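Local coordinates for protein aminoglycoside 6-adenylyltransferase (Bacillus subtilis, PDB 2PBE) that transfers the AMP or GMP moiety of ATP or GTP to the 6-hydroxyl of streptomycin, and so gives the bacterium resistance to that antibiotic, at residues Arg22-Thr27 against Asp128-Ile133; Met73-Asp78 against Phe90-Leu95; Arg152-Cys157 against Leu193-Trp198; Tyr167-Leu172 against Glu240-Leu245. All coordinates share one frame; numbering follows the deposited sequence.

Contact 1 (Arg22-Thr27 against Asp128-Ile133); sequences RIRLVT and DKDSFI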
# COMPACT_ATOMS: atom_id res chain seq x y z
N ARG A 22 9.41 -5.40 16.40
CA ARG A 22 10.36 -6.45 16.07
C ARG A 22 10.21 -6.82 14.59
O ARG A 22 11.17 -7.31 13.97
CB ARG A 22 10.15 -7.72 16.91
CG ARG A 22 10.12 -7.53 18.41
CD ARG A 22 8.73 -7.83 18.91
NE ARG A 22 8.63 -9.01 19.76
CZ ARG A 22 7.48 -9.59 20.09
NH1 ARG A 22 6.32 -9.12 19.63
NH2 ARG A 22 7.49 -10.65 20.91
N ILE A 23 9.03 -6.60 14.02
CA ILE A 23 8.81 -6.95 12.62
C ILE A 23 9.29 -5.83 11.71
O ILE A 23 8.76 -4.72 11.73
CB ILE A 23 7.34 -7.26 12.34
CG1 ILE A 23 6.86 -8.38 13.27
CG2 ILE A 23 7.18 -7.74 10.90
CD1 ILE A 23 5.38 -8.64 13.19
N ARG A 24 10.30 -6.15 10.91
CA ARG A 24 10.92 -5.20 9.98
C ARG A 24 10.53 -5.42 8.52
O ARG A 24 10.43 -4.48 7.76
CB ARG A 24 12.43 -5.28 10.13
CG ARG A 24 12.93 -4.91 11.53
CD ARG A 24 12.94 -3.41 11.71
NE ARG A 24 11.97 -2.95 12.69
CZ ARG A 24 11.55 -1.69 12.77
NH1 ARG A 24 12.03 -0.78 11.92
NH2 ARG A 24 10.66 -1.34 13.69
N LEU A 25 10.30 -6.67 8.14
CA LEU A 25 9.96 -7.00 6.76
C LEU A 25 8.81 -8.03 6.74
O LEU A 25 8.71 -8.88 7.62
CB LEU A 25 11.21 -7.56 6.07
CG LEU A 25 11.38 -7.63 4.55
CD1 LEU A 25 10.46 -8.68 3.95
CD2 LEU A 25 11.10 -6.27 3.93
N VAL A 26 7.94 -7.94 5.74
CA VAL A 26 6.81 -8.85 5.59
C VAL A 26 6.72 -9.33 4.15
O VAL A 26 6.75 -8.52 3.23
CB VAL A 26 5.49 -8.17 5.97
CG1 VAL A 26 4.33 -9.13 5.80
CG2 VAL A 26 5.55 -7.68 7.40
N THR A 27 6.57 -10.64 3.98
CA THR A 27 6.49 -11.23 2.65
C THR A 27 5.31 -12.16 2.54
O THR A 27 4.87 -12.73 3.53
CB THR A 27 7.73 -12.05 2.36
OG1 THR A 27 8.88 -11.23 2.55
CG2 THR A 27 7.71 -12.54 0.94
N ASP A 128 8.45 -3.09 4.24
CA ASP A 128 9.86 -3.01 4.57
C ASP A 128 9.98 -1.75 5.41
O ASP A 128 9.68 -0.66 4.95
CB ASP A 128 10.71 -2.87 3.30
CG ASP A 128 12.18 -3.02 3.58
OD1 ASP A 128 12.55 -3.21 4.76
OD2 ASP A 128 12.99 -2.94 2.63
N LYS A 129 10.43 -1.90 6.65
CA LYS A 129 10.53 -0.75 7.53
C LYS A 129 11.88 -0.07 7.50
O LYS A 129 12.00 1.09 7.89
CB LYS A 129 10.19 -1.15 8.96
CG LYS A 129 8.73 -1.60 9.16
CD LYS A 129 8.44 -1.81 10.64
CE LYS A 129 7.03 -2.28 10.89
NZ LYS A 129 6.80 -2.51 12.34
N ASP A 130 12.88 -0.79 7.01
CA ASP A 130 14.23 -0.24 6.95
C ASP A 130 14.74 0.07 5.55
O ASP A 130 15.52 1.00 5.38
CB ASP A 130 15.18 -1.20 7.64
CG ASP A 130 14.66 -1.62 9.01
OD1 ASP A 130 14.26 -0.71 9.78
OD2 ASP A 130 14.64 -2.83 9.31
N SER A 131 14.31 -0.72 4.57
CA SER A 131 14.71 -0.51 3.18
C SER A 131 16.24 -0.61 3.02
O SER A 131 16.83 0.14 2.25
CB SER A 131 14.22 0.87 2.70
OG SER A 131 12.99 1.24 3.30
N PHE A 132 16.87 -1.51 3.77
CA PHE A 132 18.33 -1.66 3.66
C PHE A 132 18.68 -2.31 2.33
O PHE A 132 19.63 -1.91 1.65
CB PHE A 132 18.86 -2.52 4.81
N ILE A 133 17.90 -3.32 1.97
CA ILE A 133 18.10 -4.09 0.75
C ILE A 133 17.33 -3.51 -0.44
O ILE A 133 16.36 -2.76 -0.27
CB ILE A 133 17.65 -5.55 0.96
CG1 ILE A 133 18.27 -6.08 2.26
CG2 ILE A 133 18.06 -6.43 -0.23
CD1 ILE A 133 17.69 -7.36 2.77
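Arg24 meets Lys129 and Asp130 where the strand that begins at Ile23 lies beside the end of strand 125-128. Arg24 O accepts from Lys129 N at 2.8 Å, and Asp128 CA makes a CA-H...O contact to the same oxygen. The Arg24 chain bends at chi2 and chi3 and crosses Asp130 at about a right angle; NH1 forms a salt bridge with Asp130 OD1 at 3.1 Å. OD1 lies in the guanidinium plane, and NH1 meets it on the syn side, somewhat out of the carboxylate plane (planes 20° apart). Lys129 rests CD over the centre of one guanidinium face; its chain is extended beyond CG, and NZ gives a weak bond to Ile23 O, with firmer ones to Ala17 O in the last turn of helix 6-19 and Asp20 O just after it. Leu25 and Asp128 form an antiparallel non-hydrogen-bonded pair, Leu25 CD2 packing 3.4 Å from Asp128 CG. Asp128 OD1 takes Ser131 N at 3.1 Å in an Asx motif, while OD2 bonds Tyr135 OH; Arg24 and Leu25 face Phe50 as a classic beta bulge. With Lys129 NZ 4.3 Å from Arg24 NH2, which also bonds Glu21 O, the Asp130 carboxylate and the carbonyls round NZ would offset the repulsion between two positive charges.

Contact 2 (Met73-Asp78 against Phe90-Leu95); sequences MQKPED and FSYIIL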
# COMPACT_ATOMS: atom_id res chain seq x y z
N MSE A 73 -3.54 -25.71 16.26
CA MSE A 73 -2.31 -25.13 15.75
C MSE A 73 -1.15 -26.09 15.83
O MSE A 73 -1.11 -26.95 16.70
CB MSE A 73 -2.03 -23.87 16.56
CG MSE A 73 -0.70 -23.22 16.31
SE MSE A 73 -0.47 -21.76 17.55
CE MSE A 73 0.46 -22.64 19.00
N GLN A 74 -0.18 -25.92 14.92
CA GLN A 74 1.01 -26.75 14.90
C GLN A 74 2.26 -25.87 14.84
O GLN A 74 2.28 -24.87 14.10
CB GLN A 74 0.98 -27.71 13.70
CG GLN A 74 2.22 -28.61 13.57
CD GLN A 74 2.11 -29.63 12.44
OE1 GLN A 74 1.21 -30.48 12.43
NE2 GLN A 74 3.03 -29.54 11.47
N LYS A 75 3.26 -26.20 15.65
CA LYS A 75 4.52 -25.45 15.66
C LYS A 75 5.57 -26.49 15.25
O LYS A 75 6.15 -27.18 16.09
CB LYS A 75 4.80 -24.87 17.04
CG LYS A 75 3.77 -23.84 17.48
CD LYS A 75 4.13 -23.12 18.77
CE LYS A 75 3.87 -23.96 20.01
NZ LYS A 75 4.45 -23.32 21.24
N PRO A 76 5.83 -26.60 13.93
CA PRO A 76 6.79 -27.53 13.32
C PRO A 76 8.22 -27.56 13.85
O PRO A 76 8.90 -28.59 13.76
CB PRO A 76 6.75 -27.15 11.84
CG PRO A 76 5.38 -26.66 11.66
CD PRO A 76 5.21 -25.78 12.87
N GLU A 77 8.70 -26.44 14.38
CA GLU A 77 10.06 -26.41 14.88
C GLU A 77 10.10 -26.51 16.40
O GLU A 77 11.14 -26.26 17.02
CB GLU A 77 10.77 -25.15 14.38
CG GLU A 77 10.97 -25.12 12.85
CD GLU A 77 9.66 -24.93 12.07
OE1 GLU A 77 8.85 -24.06 12.46
OE2 GLU A 77 9.44 -25.66 11.06
N ASP A 78 8.98 -26.88 17.00
CA ASP A 78 8.90 -27.01 18.45
C ASP A 78 8.20 -28.30 18.82
O ASP A 78 7.36 -28.32 19.72
CB ASP A 78 8.18 -25.81 19.06
CG ASP A 78 8.31 -25.75 20.57
OD1 ASP A 78 9.40 -26.07 21.10
OD2 ASP A 78 7.32 -25.38 21.24
N PHE A 90 11.04 -20.34 12.62
CA PHE A 90 10.07 -20.84 13.57
C PHE A 90 8.76 -20.45 12.92
O PHE A 90 8.53 -19.29 12.59
CB PHE A 90 10.22 -20.15 14.92
CG PHE A 90 9.64 -20.95 16.05
CD1 PHE A 90 10.31 -22.08 16.55
CD2 PHE A 90 8.39 -20.59 16.60
CE1 PHE A 90 9.75 -22.86 17.60
CE2 PHE A 90 7.81 -21.37 17.65
CZ PHE A 90 8.49 -22.51 18.15
N SER A 91 7.89 -21.43 12.71
CA SER A 91 6.63 -21.14 12.08
C SER A 91 5.45 -21.65 12.88
O SER A 91 5.61 -22.34 13.88
CB SER A 91 6.62 -21.73 10.69
OG SER A 91 6.90 -23.11 10.77
N TYR A 92 4.26 -21.32 12.40
CA TYR A 92 3.02 -21.73 13.04
C TYR A 92 2.06 -22.09 11.93
O TYR A 92 2.03 -21.43 10.90
CB TYR A 92 2.43 -20.56 13.82
CG TYR A 92 3.35 -19.96 14.86
CD1 TYR A 92 3.30 -20.39 16.21
CD2 TYR A 92 4.28 -18.94 14.50
CE1 TYR A 92 4.15 -19.82 17.20
CE2 TYR A 92 5.16 -18.37 15.48
CZ TYR A 92 5.08 -18.81 16.83
OH TYR A 92 5.90 -18.28 17.79
N ILE A 93 1.29 -23.16 12.11
CA ILE A 93 0.30 -23.50 11.10
C ILE A 93 -0.97 -23.42 11.91
O ILE A 93 -1.13 -24.16 12.89
CB ILE A 93 0.46 -24.93 10.50
CG1 ILE A 93 1.65 -24.98 9.54
CG2 ILE A 93 -0.78 -25.31 9.69
CD1 ILE A 93 2.98 -24.86 10.20
N ILE A 94 -1.86 -22.50 11.54
CA ILE A 94 -3.10 -22.32 12.27
C ILE A 94 -4.32 -22.60 11.42
O ILE A 94 -4.38 -22.22 10.24
CB ILE A 94 -3.21 -20.86 12.81
CG1 ILE A 94 -1.96 -20.52 13.63
CG2 ILE A 94 -4.43 -20.71 13.72
CD1 ILE A 94 -1.86 -19.04 13.98
N LEU A 95 -5.29 -23.26 12.03
CA LEU A 95 -6.55 -23.54 11.37
C LEU A 95 -7.55 -22.71 12.15
O LEU A 95 -7.91 -23.05 13.27
CB LEU A 95 -6.91 -25.02 11.44
CG LEU A 95 -8.24 -25.31 10.71
CD1 LEU A 95 -8.10 -25.03 9.24
CD2 LEU A 95 -8.68 -26.73 10.94
O HOH W 1 7.53 -23.87 15.21
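Glu77 reaches from the turn after strand 70-74 to Phe90 and Ser91 of the facing segment. Its CB lies 3.8 Å from Phe90 CD1; the chain bends at chi2 (70°), which sets CD, 3.6 Å from Ser91 OG. At the tip OE1 accepts twice, from Ser91 N at 2.8 Å, nearly in line with the C-O bond, and from Ser91 OG at 2.7 Å, on the syn side and close to the carboxylate plane; OE2 lies farther from Ser91 OG. A water that donates to Ser91 O and accepts from Glu77 N sits over the centre of one Phe90 ring face, and Asp78 CB approaches the ring obliquely at CZ. Lys75 runs alongside the Tyr92 ring, with CD 3.7 Å from CE1, and its NZ forms salt bridges with Asp61 and Asp78 OD2. Pro76 CG touches Ile93 CD1. Selenomethionine Met73 lies side by side with Ile94, its SE 4.2 Å from Tyr92 CD1. The backbones join through Gln74 N to Ile93 O and Ile93 N to Gln74 O, both 2.8 Å. This is an antiparallel edge pairing at the outermost strand of the mixed sheet, passing directly into a type I turn from Lys75 to Asp78, tied to the neighbouring strand through its third residue, Glu77.

Contact 3 (Arg152-Cys157 against Leu193-Trp198); sequences REFDDC and LRMMAW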
# COMPACT_ATOMS: atom_id res chain seq x y z
N ARG A 152 13.18 12.30 -10.24
CA ARG A 152 12.58 11.91 -11.50
C ARG A 152 11.26 11.17 -11.34
O ARG A 152 10.28 11.48 -12.02
CB ARG A 152 13.57 11.05 -12.28
CG ARG A 152 13.09 10.63 -13.62
CD ARG A 152 14.21 10.00 -14.38
NE ARG A 152 13.75 9.63 -15.72
CZ ARG A 152 14.49 8.98 -16.61
NH1 ARG A 152 15.74 8.63 -16.31
NH2 ARG A 152 13.97 8.68 -17.79
N GLU A 153 11.22 10.20 -10.44
CA GLU A 153 9.99 9.46 -10.23
C GLU A 153 8.93 10.44 -9.78
O GLU A 153 7.77 10.36 -10.19
CB GLU A 153 10.18 8.38 -9.17
CG GLU A 153 10.93 7.17 -9.68
CD GLU A 153 11.32 6.22 -8.58
OE1 GLU A 153 11.62 5.04 -8.88
OE2 GLU A 153 11.36 6.64 -7.41
N PHE A 154 9.34 11.39 -8.94
CA PHE A 154 8.41 12.39 -8.43
C PHE A 154 7.80 13.17 -9.59
O PHE A 154 6.58 13.27 -9.72
CB PHE A 154 9.15 13.36 -7.50
CG PHE A 154 8.33 14.54 -7.08
CD1 PHE A 154 7.30 14.40 -6.14
CD2 PHE A 154 8.54 15.80 -7.67
CE1 PHE A 154 6.47 15.51 -5.79
CE2 PHE A 154 7.73 16.91 -7.33
CZ PHE A 154 6.69 16.76 -6.39
N ASP A 155 8.68 13.72 -10.43
CA ASP A 155 8.25 14.47 -11.59
C ASP A 155 7.35 13.62 -12.48
O ASP A 155 6.37 14.10 -13.02
CB ASP A 155 9.48 14.94 -12.36
CG ASP A 155 9.10 15.77 -13.56
OD1 ASP A 155 8.78 15.18 -14.62
OD2 ASP A 155 9.11 17.02 -13.42
N ASP A 156 7.67 12.33 -12.60
CA ASP A 156 6.84 11.46 -13.41
C ASP A 156 5.41 11.38 -12.88
O ASP A 156 4.45 11.51 -13.64
CB ASP A 156 7.43 10.06 -13.49
CG ASP A 156 8.71 9.99 -14.30
OD1 ASP A 156 8.95 10.86 -15.16
OD2 ASP A 156 9.48 9.03 -14.08
N CYS A 157 5.24 11.19 -11.58
CA CYS A 157 3.89 11.11 -11.03
C CYS A 157 3.08 12.36 -11.30
O CYS A 157 1.88 12.28 -11.57
CB CYS A 157 3.93 10.86 -9.53
SG CYS A 157 2.30 10.52 -8.83
N LEU A 193 -3.18 8.88 -5.11
CA LEU A 193 -2.91 7.90 -4.08
C LEU A 193 -1.43 7.61 -3.90
O LEU A 193 -0.95 7.45 -2.78
CB LEU A 193 -3.63 6.60 -4.40
CG LEU A 193 -5.07 6.39 -3.94
CD1 LEU A 193 -5.44 4.97 -4.27
CD2 LEU A 193 -5.18 6.61 -2.43
N ARG A 194 -0.71 7.50 -5.02
CA ARG A 194 0.73 7.24 -4.97
C ARG A 194 1.38 8.42 -4.29
O ARG A 194 2.25 8.24 -3.45
CB ARG A 194 1.31 7.11 -6.38
CG ARG A 194 2.79 6.79 -6.41
CD ARG A 194 3.29 6.65 -7.83
NE ARG A 194 2.54 5.64 -8.58
CZ ARG A 194 2.80 4.34 -8.52
NH1 ARG A 194 3.79 3.87 -7.75
NH2 ARG A 194 2.05 3.51 -9.24
N MSE A 195 0.95 9.62 -4.68
CA MSE A 195 1.49 10.85 -4.09
C MSE A 195 1.24 10.85 -2.58
O MSE A 195 2.11 11.26 -1.80
CB MSE A 195 0.81 12.07 -4.73
CG MSE A 195 1.48 13.40 -4.39
SE MSE A 195 3.42 13.39 -4.70
CE MSE A 195 3.45 13.56 -6.66
N MSE A 196 0.06 10.40 -2.18
CA MSE A 196 -0.27 10.36 -0.77
C MSE A 196 0.56 9.27 -0.08
O MSE A 196 1.00 9.44 1.06
CB MSE A 196 -1.76 10.09 -0.59
CG MSE A 196 -2.63 11.24 -1.07
SE MSE A 196 -4.56 10.94 -1.04
CE MSE A 196 -5.02 11.47 0.77
N ALA A 197 0.77 8.16 -0.77
CA ALA A 197 1.55 7.07 -0.21
C ALA A 197 3.00 7.52 -0.03
O ALA A 197 3.62 7.20 0.98
CB ALA A 197 1.48 5.85 -1.11
N TRP A 198 3.51 8.27 -1.01
CA TRP A 198 4.88 8.77 -0.94
C TRP A 198 5.03 9.72 0.25
O TRP A 198 6.10 9.83 0.85
CB TRP A 198 5.27 9.50 -2.22
CG TRP A 198 5.65 8.61 -3.41
CD1 TRP A 198 5.96 7.28 -3.37
CD2 TRP A 198 5.84 9.03 -4.77
NE1 TRP A 198 6.35 6.84 -4.61
CE2 TRP A 198 6.29 7.89 -5.50
CE3 TRP A 198 5.69 10.26 -5.45
CZ2 TRP A 198 6.59 7.93 -6.89
CZ3 TRP A 198 5.99 10.32 -6.84
CH2 TRP A 198 6.44 9.14 -7.54
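Trp198 drives its six-membered ring into the hollow that Glu153, Phe154 and Cys157 form on the surface of helix 151-173. The rim atom CH2 lies 3.2 Å from Glu153 O, which is at the ring edge near its plane. CZ3, the next rim atom, comes 3.6 Å from Phe154 CA and 3.4 Å from Cys157 CB, so backbone and CB atoms, rather than side-chain tips, make up much of the hollow. Cys157 is the answering bump. Its SG, anti to the backbone N (chi1 -172°), points across to the other helix and lies 4.9 Å from the centroid of the Trp198 six-membered ring in an oblique sulfur-aromatic contact; Arg194 CD and Met195 CE also touch the sulfur.

Selenomethionine Met195 bends at chi2 and chi3, and its end comes toward helix 151-173, where CE wedges between two partners, 3.7 Å from Phe154 CE1 and 3.9 Å from Cys157 SG. Its selenium approaches the Phe154 ring obliquely, in a Met-aromatic contact. On its own helix, Arg194 lays CG over one face of the indole, offset toward the rim, and sends NH2 to Gln143 O.

The axes of the two segments come within 10.9 Å at 146°, roughly antiparallel, and the indole and Met195 span the distance between them. Around them, Phe154 meets Ser260 and Met195 meets Phe252 and Tyr255, all on helix 238-263, while Arg194 and Trp198 rest on Ile146 of the short strand 145-146, next to the helical bundle.

Contact 4 (Tyr167-Leu172 against Glu240-Leu245); sequences YVVKGL and EMWKSL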
# COMPACT_ATOMS: atom_id res chain seq x y z
N TYR A 167 -7.43 14.60 -20.15
CA TYR A 167 -8.28 13.68 -20.88
C TYR A 167 -9.65 13.71 -20.22
O TYR A 167 -10.67 13.63 -20.89
CB TYR A 167 -7.70 12.27 -20.85
CG TYR A 167 -6.38 12.06 -21.61
CD1 TYR A 167 -5.55 13.16 -22.00
CD2 TYR A 167 -5.94 10.75 -21.90
CE1 TYR A 167 -4.30 12.94 -22.67
CE2 TYR A 167 -4.69 10.52 -22.58
CZ TYR A 167 -3.88 11.62 -22.95
OH TYR A 167 -2.68 11.39 -23.57
N VAL A 168 -9.66 13.86 -18.90
CA VAL A 168 -10.91 13.92 -18.14
C VAL A 168 -11.65 15.23 -18.44
O VAL A 168 -12.88 15.28 -18.50
CB VAL A 168 -10.63 13.82 -16.60
CG1 VAL A 168 -11.93 13.79 -15.80
CG2 VAL A 168 -9.79 12.56 -16.31
N VAL A 169 -10.87 16.28 -18.64
CA VAL A 169 -11.45 17.57 -18.95
C VAL A 169 -12.14 17.50 -20.32
O VAL A 169 -13.32 17.85 -20.45
CB VAL A 169 -10.34 18.65 -18.96
CG1 VAL A 169 -10.89 19.97 -19.47
CG2 VAL A 169 -9.80 18.83 -17.55
N LYS A 170 -11.38 17.05 -21.33
CA LYS A 170 -11.87 16.91 -22.70
C LYS A 170 -13.07 15.97 -22.74
O LYS A 170 -13.97 16.14 -23.56
CB LYS A 170 -10.80 16.31 -23.61
CG LYS A 170 -9.56 17.17 -23.84
CD LYS A 170 -8.78 16.57 -25.02
CE LYS A 170 -7.53 17.35 -25.33
NZ LYS A 170 -6.38 16.99 -24.43
N GLY A 171 -13.05 14.97 -21.87
CA GLY A 171 -14.15 14.02 -21.81
C GLY A 171 -15.44 14.69 -21.38
O GLY A 171 -16.49 14.49 -22.00
N LEU A 172 -15.37 15.51 -20.34
CA LEU A 172 -16.53 16.21 -19.82
C LEU A 172 -16.99 17.36 -20.72
O LEU A 172 -18.18 17.69 -20.74
CB LEU A 172 -16.23 16.75 -18.43
CG LEU A 172 -15.90 15.73 -17.34
CD1 LEU A 172 -15.55 16.47 -16.05
CD2 LEU A 172 -17.07 14.79 -17.11
N GLU A 240 -20.92 16.69 -11.23
CA GLU A 240 -20.37 15.93 -10.11
C GLU A 240 -18.98 15.47 -10.45
O GLU A 240 -18.11 15.35 -9.60
CB GLU A 240 -21.24 14.71 -9.82
CG GLU A 240 -22.62 15.05 -9.30
CD GLU A 240 -22.57 15.85 -8.01
OE1 GLU A 240 -21.87 15.40 -7.08
OE2 GLU A 240 -23.22 16.91 -7.93
N MSE A 241 -18.79 15.20 -11.73
CA MSE A 241 -17.51 14.76 -12.23
C MSE A 241 -16.48 15.87 -12.17
O MSE A 241 -15.34 15.63 -11.77
CB MSE A 241 -17.65 14.25 -13.66
CG MSE A 241 -17.97 12.77 -13.74
SE MSE A 241 -16.57 11.68 -12.88
CE MSE A 241 -15.25 11.66 -14.32
N TRP A 242 -16.87 17.08 -12.56
CA TRP A 242 -15.96 18.21 -12.52
C TRP A 242 -15.51 18.39 -11.08
O TRP A 242 -14.35 18.69 -10.81
CB TRP A 242 -16.66 19.49 -13.00
CG TRP A 242 -16.77 19.65 -14.49
CD1 TRP A 242 -17.91 19.56 -15.25
CD2 TRP A 242 -15.71 19.97 -15.40
NE1 TRP A 242 -17.63 19.81 -16.58
CE2 TRP A 242 -16.29 20.06 -16.71
CE3 TRP A 242 -14.32 20.19 -15.24
CZ2 TRP A 242 -15.53 20.36 -17.87
CZ3 TRP A 242 -13.55 20.49 -16.40
CH2 TRP A 242 -14.17 20.57 -17.71
N LYS A 243 -16.46 18.19 -10.16
CA LYS A 243 -16.20 18.32 -8.74
C LYS A 243 -15.16 17.27 -8.31
O LYS A 243 -14.16 17.61 -7.68
CB LYS A 243 -17.52 18.15 -7.97
CG LYS A 243 -17.44 18.39 -6.46
CD LYS A 243 -18.82 18.54 -5.82
CE LYS A 243 -19.70 17.30 -5.92
NZ LYS A 243 -20.97 17.50 -5.13
N SER A 244 -15.39 16.02 -8.65
CA SER A 244 -14.45 14.96 -8.30
C SER A 244 -13.05 15.30 -8.80
O SER A 244 -12.08 15.16 -8.08
CB SER A 244 -14.89 13.63 -8.92
OG SER A 244 -16.01 13.09 -8.25
N LEU A 245 -12.97 15.76 -10.05
CA LEU A 245 -11.69 16.12 -10.67
C LEU A 245 -10.99 17.27 -9.97
O LEU A 245 -9.80 17.20 -9.69
CB LEU A 245 -11.89 16.48 -12.14
CG LEU A 245 -10.60 16.89 -12.86
CD1 LEU A 245 -9.67 15.69 -13.00
CD2 LEU A 245 -10.95 17.45 -14.22
O HOH W 2 -19.46 20.12 -18.76
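Helix segments Tyr167-Leu172 and Glu240-Leu245 run almost antiparallel, 168° between directions and 10.7 Å between axes at closest approach. Leu172 makes the largest contribution. Its CD1 stands over the Trp242 indole, 3.6 Å from the centroid of the five-membered ring and 12° off the ring normal, a CH-pi contact nearly straight above the ring; the two side chains run past one another, heading opposite ways, and CB lies 3.7 Å from Trp242 CZ2. The other branch, CD2, crosses to selenomethionine Met241, 3.5 Å from its CB. Val169 meets the same indole from its edge: CG1, anti to the backbone N (chi1 172°), is 3.8 Å from Trp242 CH2, while CG2 turns to Leu245 CD2. One turn before Leu172, Val168 and Leu245 approach tip to tip, CG1 and CD1 4.1 Å apart, with Met241 CE also near Val168 CG1. Trp242 NE1 donates to a water lying at the ring edge, at 2.9 Å, and that water gives a weak bond to Leu172 O. Tyr282 meets Trp242 edge-to-face, and Met241 packs on Ile181 and Leu184 of helix 177-204. Between the two segments the joint is thus almost wholly apolar, formed by aliphatic branches and the selenomethionine packed on one another and on the indole, with the indole N-H of this buried tryptophan satisfied by water.

From the N terminus, strand 23-28 opens contact 1, which closes a long loop when the chain returns at 128-133. Nested inside that loop, contact 2 closes a short one between strands 70-74 and 90-96 at the far edge of the same sheet; the two contacts do not touch, their centres about 22 Å apart. Both are complete before contact 3 opens. Contacts 3 and 4 cross, their segments alternating along the chain (152-157, 167-172, 193-198, 240-245); both use helix 151-173, which packs on helix 177-204 and on helix 238-263. The first pair therefore binds together the sheet region, the second the helical bundle, with contacts 2 and 4 farthest apart, about 53 Å between centres.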